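Local coordinates for trehalose synthase regulatory protein (Candida albicans, PDB 5HUS), which probably serves as a regulatory subunit of the trehalose synthase complex, here represented by a C-terminal domain of the HAD-type trehalose-phosphatase family, at residues Thr275-Ser280 and Thr286-Thr291; Leu25-Ser30 and Arg295-Leu300. One frame throughout, in Å; residues are numbered along the deposited sequence.

Interaction 1: residues Thr275-Ser280 and Thr286-Thr291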
loop_
_atom_site.group_PDB
_atom_site.type_symbol
_atom_site.label_atom_id
_atom_site.label_comp_id
_atom_site.label_asym_id
_atom_site.label_seq_id
_atom_site.Cartn_x
_atom_site.Cartn_y
_atom_site.Cartn_z
ATOM N N THR A 275 -10.563 -8.499 -5.332
ATOM C CA THR A 275 -10.288 -7.129 -4.940
ATOM C C THR A 275 -11.542 -6.544 -4.304
ATOM O O THR A 275 -12.651 -6.738 -4.807
ATOM C CB THR A 275 -9.852 -6.272 -6.135
ATOM O OG1 THR A 275 -10.786 -6.438 -7.207
ATOM C CG2 THR A 275 -8.468 -6.692 -6.615
ATOM N N VAL A 276 -11.365 -5.839 -3.194
ATOM C CA VAL A 276 -12.493 -5.238 -2.493
ATOM C C VAL A 276 -12.106 -3.860 -1.974
ATOM O O VAL A 276 -11.000 -3.664 -1.460
ATOM C CB VAL A 276 -12.985 -6.137 -1.329
ATOM C CG1 VAL A 276 -11.828 -6.535 -0.421
ATOM C CG2 VAL A 276 -14.077 -5.442 -0.536
ATOM N N THR A 277 -12.999 -2.893 -2.142
ATOM C CA THR A 277 -12.727 -1.546 -1.676
ATOM C C THR A 277 -13.685 -1.133 -0.572
ATOM O O THR A 277 -14.842 -1.552 -0.554
ATOM C CB THR A 277 -12.814 -0.510 -2.817
ATOM O OG1 THR A 277 -12.457 0.780 -2.307
ATOM C CG2 THR A 277 -14.220 -0.440 -3.405
ATOM N N LEU A 278 -13.173 -0.334 0.354
ATOM C CA LEU A 278 -14.001 0.348 1.338
ATOM C C LEU A 278 -14.772 1.462 0.649
ATOM O O LEU A 278 -14.192 2.258 -0.086
ATOM C CB LEU A 278 -13.138 0.904 2.471
ATOM C CG LEU A 278 -12.576 -0.141 3.434
ATOM C CD1 LEU A 278 -11.405 0.427 4.223
ATOM C CD2 LEU A 278 -13.669 -0.608 4.373
ATOM N N ILE A 279 -16.082 1.497 0.866
ATOM C CA ILE A 279 -16.929 2.528 0.280
ATOM C C ILE A 279 -17.713 3.237 1.374
ATOM O O ILE A 279 -17.856 2.718 2.483
ATOM C CB ILE A 279 -17.907 1.946 -0.754
ATOM C CG1 ILE A 279 -18.875 0.967 -0.088
ATOM C CG2 ILE A 279 -17.150 1.261 -1.877
ATOM C CD1 ILE A 279 -19.805 0.275 -1.061
ATOM N N SER A 280 -18.222 4.422 1.064
ATOM C CA SER A 280 -18.916 5.218 2.066
ATOM C C SER A 280 -20.025 6.071 1.471
ATOM O O SER A 280 -20.309 6.010 0.274
ATOM C CB SER A 280 -17.925 6.124 2.800
ATOM O OG SER A 280 -17.475 7.170 1.955
ATOM N N THR A 286 -17.679 7.448 -7.297
ATOM C CA THR A 286 -16.294 7.304 -7.742
ATOM C C THR A 286 -16.085 5.970 -8.460
ATOM O O THR A 286 -16.542 4.927 -7.998
ATOM C CB THR A 286 -15.297 7.399 -6.570
ATOM O OG1 THR A 286 -15.292 6.166 -5.841
ATOM C CG2 THR A 286 -15.668 8.539 -5.639
ATOM N N LYS A 287 -15.387 6.011 -9.590
ATOM C CA LYS A 287 -15.128 4.804 -10.368
ATOM C C LYS A 287 -14.003 3.969 -9.759
ATOM O O LYS A 287 -13.046 4.512 -9.205
ATOM C CB LYS A 287 -14.788 5.174 -11.814
ATOM C CG LYS A 287 -15.952 5.786 -12.576
ATOM C CD LYS A 287 -17.050 4.758 -12.805
ATOM C CE LYS A 287 -18.301 5.402 -13.379
ATOM N NZ LYS A 287 -18.895 6.383 -12.428
ATOM N N THR A 288 -14.123 2.648 -9.862
ATOM C CA THR A 288 -13.104 1.749 -9.328
ATOM C C THR A 288 -12.999 0.449 -10.114
ATOM O O THR A 288 -13.955 0.022 -10.768
ATOM C CB THR A 288 -13.379 1.398 -7.857
ATOM O OG1 THR A 288 -12.326 0.560 -7.362
ATOM C CG2 THR A 288 -14.707 0.662 -7.724
ATOM N N ALA A 289 -11.830 -0.183 -10.032
ATOM C CA ALA A 289 -11.607 -1.478 -10.659
ATOM C C ALA A 289 -11.791 -2.613 -9.656
ATOM O O ALA A 289 -11.734 -3.785 -10.026
ATOM C CB ALA A 289 -10.223 -1.541 -11.274
ATOM N N ALA A 290 -12.003 -2.265 -8.386
ATOM C CA ALA A 290 -12.297 -3.276 -7.375
ATOM C C ALA A 290 -13.590 -4.003 -7.737
ATOM O O ALA A 290 -14.547 -3.386 -8.199
ATOM C CB ALA A 290 -12.404 -2.651 -5.984
ATOM N N THR A 291 -13.612 -5.314 -7.535
ATOM C CA THR A 291 -14.810 -6.096 -7.837
ATOM C C THR A 291 -15.887 -5.903 -6.778
ATOM O O THR A 291 -17.069 -5.752 -7.100
ATOM C CB THR A 291 -14.493 -7.597 -7.947
ATOM O OG1 THR A 291 -13.418 -7.795 -8.872
ATOM C CG2 THR A 291 -15.721 -8.378 -8.413
HETATM O O HOH W 1 -12.153 -9.725 -7.779
#

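Interaction 2: residues Leu25-Ser30 and Arg295-Leu300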
loop_
_atom_site.group_PDB
_atom_site.type_symbol
_atom_site.label_atom_id
_atom_site.label_comp_id
_atom_site.label_asym_id
_atom_site.label_seq_id
_atom_site.Cartn_x
_atom_site.Cartn_y
_atom_site.Cartn_z
ATOM N N LEU A 25 -3.791 -6.019 2.949
ATOM C CA LEU A 25 -4.760 -5.036 3.415
ATOM C C LEU A 25 -4.141 -3.645 3.474
ATOM O O LEU A 25 -3.243 -3.393 4.282
ATOM C CB LEU A 25 -5.295 -5.431 4.794
ATOM C CG LEU A 25 -5.868 -6.851 4.897
ATOM C CD1 LEU A 25 -6.370 -7.143 6.318
ATOM C CD2 LEU A 25 -6.980 -7.029 3.875
ATOM N N ALA A 26 -4.616 -2.750 2.611
ATOM C CA ALA A 26 -4.179 -1.353 2.631
ATOM C C ALA A 26 -5.095 -0.578 3.553
ATOM O O ALA A 26 -6.171 -0.142 3.151
ATOM C CB ALA A 26 -4.184 -0.754 1.223
ATOM N N LEU A 27 -4.665 -0.423 4.798
ATOM C CA LEU A 27 -5.495 0.187 5.832
ATOM C C LEU A 27 -4.774 1.346 6.494
ATOM O O LEU A 27 -3.548 1.353 6.590
ATOM C CB LEU A 27 -5.878 -0.846 6.891
ATOM C CG LEU A 27 -6.598 -2.110 6.428
ATOM C CD1 LEU A 27 -6.768 -3.080 7.582
ATOM C CD2 LEU A 27 -7.945 -1.755 5.818
ATOM N N GLU A 28 -5.546 2.325 6.951
ATOM C CA GLU A 28 -4.998 3.417 7.742
ATOM C C GLU A 28 -4.921 2.970 9.198
ATOM O O GLU A 28 -5.945 2.787 9.849
ATOM C CB GLU A 28 -5.864 4.669 7.608
ATOM C CG GLU A 28 -5.952 5.216 6.196
ATOM C CD GLU A 28 -4.743 6.053 5.815
ATOM O OE1 GLU A 28 -4.609 7.180 6.343
ATOM O OE2 GLU A 28 -3.926 5.587 4.993
ATOM N N ILE A 29 -3.707 2.764 9.692
ATOM C CA ILE A 29 -3.523 2.289 11.053
ATOM C C ILE A 29 -3.141 3.468 11.942
ATOM O O ILE A 29 -2.268 4.259 11.590
ATOM C CB ILE A 29 -2.448 1.192 11.120
ATOM C CG1 ILE A 29 -2.834 0.025 10.211
ATOM C CG2 ILE A 29 -2.256 0.709 12.545
ATOM C CD1 ILE A 29 -4.133 -0.645 10.584
ATOM N N SER A 30 -3.816 3.597 13.081
ATOM C CA SER A 30 -3.557 4.715 13.984
ATOM C C SER A 30 -3.693 4.276 15.433
ATOM O O SER A 30 -4.602 3.524 15.770
ATOM C CB SER A 30 -4.515 5.871 13.695
ATOM O OG SER A 30 -4.430 6.874 14.697
ATOM N N ARG A 295 -18.740 -1.348 3.354
ATOM C CA ARG A 295 -19.045 -0.005 3.832
ATOM C C ARG A 295 -18.332 0.372 5.127
ATOM O O ARG A 295 -18.392 1.524 5.553
ATOM C CB ARG A 295 -20.558 0.153 3.996
ATOM C CG ARG A 295 -21.282 -0.011 2.678
ATOM C CD ARG A 295 -22.654 0.631 2.663
ATOM N NE ARG A 295 -23.093 0.851 1.288
ATOM C CZ ARG A 295 -23.076 2.033 0.677
ATOM N NH1 ARG A 295 -22.664 3.113 1.328
ATOM N NH2 ARG A 295 -23.483 2.137 -0.580
ATOM N N GLY A 296 -17.639 -0.583 5.739
ATOM C CA GLY A 296 -16.885 -0.298 6.950
ATOM C C GLY A 296 -15.742 -1.262 7.192
ATOM O O GLY A 296 -15.733 -2.375 6.668
ATOM N N ILE A 297 -14.775 -0.845 8.002
ATOM C CA ILE A 297 -13.616 -1.684 8.281
ATOM C C ILE A 297 -13.976 -2.875 9.177
ATOM O O ILE A 297 -13.434 -3.968 9.011
ATOM C CB ILE A 297 -12.473 -0.864 8.924
ATOM C CG1 ILE A 297 -11.250 -1.747 9.177
ATOM C CG2 ILE A 297 -12.934 -0.185 10.207
ATOM C CD1 ILE A 297 -9.943 -0.991 9.151
ATOM N N ASN A 298 -14.893 -2.680 10.121
ATOM C CA ASN A 298 -15.298 -3.788 10.973
ATOM C C ASN A 298 -15.980 -4.877 10.152
ATOM O O ASN A 298 -15.775 -6.065 10.393
ATOM C CB ASN A 298 -16.219 -3.306 12.100
ATOM C CG ASN A 298 -15.477 -2.485 13.139
ATOM O OD1 ASN A 298 -14.578 -1.712 12.808
ATOM N ND2 ASN A 298 -15.846 -2.654 14.405
ATOM N N GLU A 299 -16.773 -4.465 9.170
ATOM C CA GLU A 299 -17.459 -5.414 8.312
ATOM C C GLU A 299 -16.454 -6.190 7.467
ATOM O O GLU A 299 -16.575 -7.407 7.300
ATOM C CB GLU A 299 -18.468 -4.706 7.409
ATOM C CG GLU A 299 -19.314 -5.680 6.597
ATOM C CD GLU A 299 -20.257 -4.984 5.646
ATOM O OE1 GLU A 299 -20.068 -3.772 5.397
ATOM O OE2 GLU A 299 -21.190 -5.650 5.146
ATOM N N LEU A 300 -15.461 -5.475 6.946
ATOM C CA LEU A 300 -14.400 -6.097 6.166
ATOM C C LEU A 300 -13.677 -7.163 6.981
ATOM O O LEU A 300 -13.524 -8.294 6.533
ATOM C CB LEU A 300 -13.402 -5.043 5.684
ATOM C CG LEU A 300 -12.139 -5.562 4.994
ATOM C CD1 LEU A 300 -12.484 -6.205 3.665
ATOM C CD2 LEU A 300 -11.132 -4.431 4.801
#

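Interaction 1: residues Thr275-Ser280 and Thr286-Thr291
Thr-275 and Thr-291 show how a loop can be fastened back onto the strand it has just left. Their side chains cross at about a right angle, and the hydroxyl of Thr-275 serves as the meeting point. With chi1 at 50°, OG1 lies between the backbone N and the carbonyl carbon of its own residue and faces the returning chain. There it receives the backbone N-H of Thr-291, with 3.1 Å from N to OG1 and a fairly straight angle of 155°. The same N-H leans weakly toward Thr-275 O, so the strand residue offers it both a main-chain and a side-chain acceptor. The two hydroxyls are 3.4 Å apart, OG1 to OG1, at best a weak bond. A water bridges the two residues, accepting from Thr-275 N and lying 2.6 Å from Thr-291 OG1.

Two residues along the strand, polar gripping gives way to apolar contact. The methyl CB of Ala-290 nestles against the branch of Thr-277, 3.8 Å from its CB and 3.9 Å from its CG2, while Thr-288 brings its own methyl up more loosely, 4.5 Å from CG2 to CG2. The hydroxyl of Thr-288 is bonded to Glu-257, and its OG1 also accepts from Ala-290 N at 3.0 Å, an ST turn, consistent with Ala-290 being held with its methyl toward the strand.

Helix 254-265 flanks this arrangement: Asn-264 pairs OD1 with Thr-275 OG1 and ND2 with Ala-289 O, so one amide joins strand and loop, and Glu-257 also takes Ala-289 N. The loop is thus bonded to both helix and strand, Thr-275 itself packs on that helix, and the chain passes directly into strand 292-294, which pairs in parallel with strand 272-278 although no helix intervenes in the connection.

Interaction 2: residues Leu25-Ser30 and Arg295-Leu300
Leu-27 presents the forked end of its side chain to the start of helix 297-304, where Ile-297 and Leu-300 receive it. The tight part is a small apolar cluster. CD1 of Ile-297 is set against the fork, 4.0 Å from Leu-27 CD2 and 4.1 Å from Leu-27 CD1, so that a single methyl meets both branches as the two side chains cross obliquely. An extended chi1 of -178° holds CG1 of Ile-297 opposite its backbone N and carries CD1 across to the leucine. Leu-300, one helical turn on, adds a looser touch, 4.3 Å from its CD2 to Leu-27 CD2.

The other side of the helix behaves differently. Asn-298 and Glu-299 face solvent, and the extended side chain of Glu-299 places OE1 in a weak 3.4 Å bond from Arg-295 N. Gly-296 is the N-cap, and its O accepts the N-H of Leu-300 at 3.1 Å, the first turn of the helix.

Segment 25-30 spans the end of central strand 20-26 and the short, weakly bonded strand 28-29, where HAD phosphatases carry their first aspartate motif; Ala-26 and Glu-28 probably occupy the places of those aspartates. Leu-73 of strand 69-74 backs Leu-27, Ile-51 of strand 50-51 touches Ile-297, and Leu-300 reaches Ser-249 of strand 243-250.

Overall arrangement
The two contacts illustrate how place in the fold sets chemistry. Interaction 2 is wholly buried and apolar, joining segments far apart in sequence with no hydrogen bond between them. Interaction 1 is local and only partly buried, and combines threonine hydroxyls, a water and backbone groups with a modest methyl contact. Both reach the same large sheet: 275-280 belongs to one of its strands, whereas 25-30 includes the end of another and meets the helix that follows strand 292-294. Their centres lie about 13 Å apart, yet they touch, as Leu-278 CD2 packs 3.6 Å from Gly-296 O. In sequence, both segments of interaction 1 fall between the two that interaction 2 brings together.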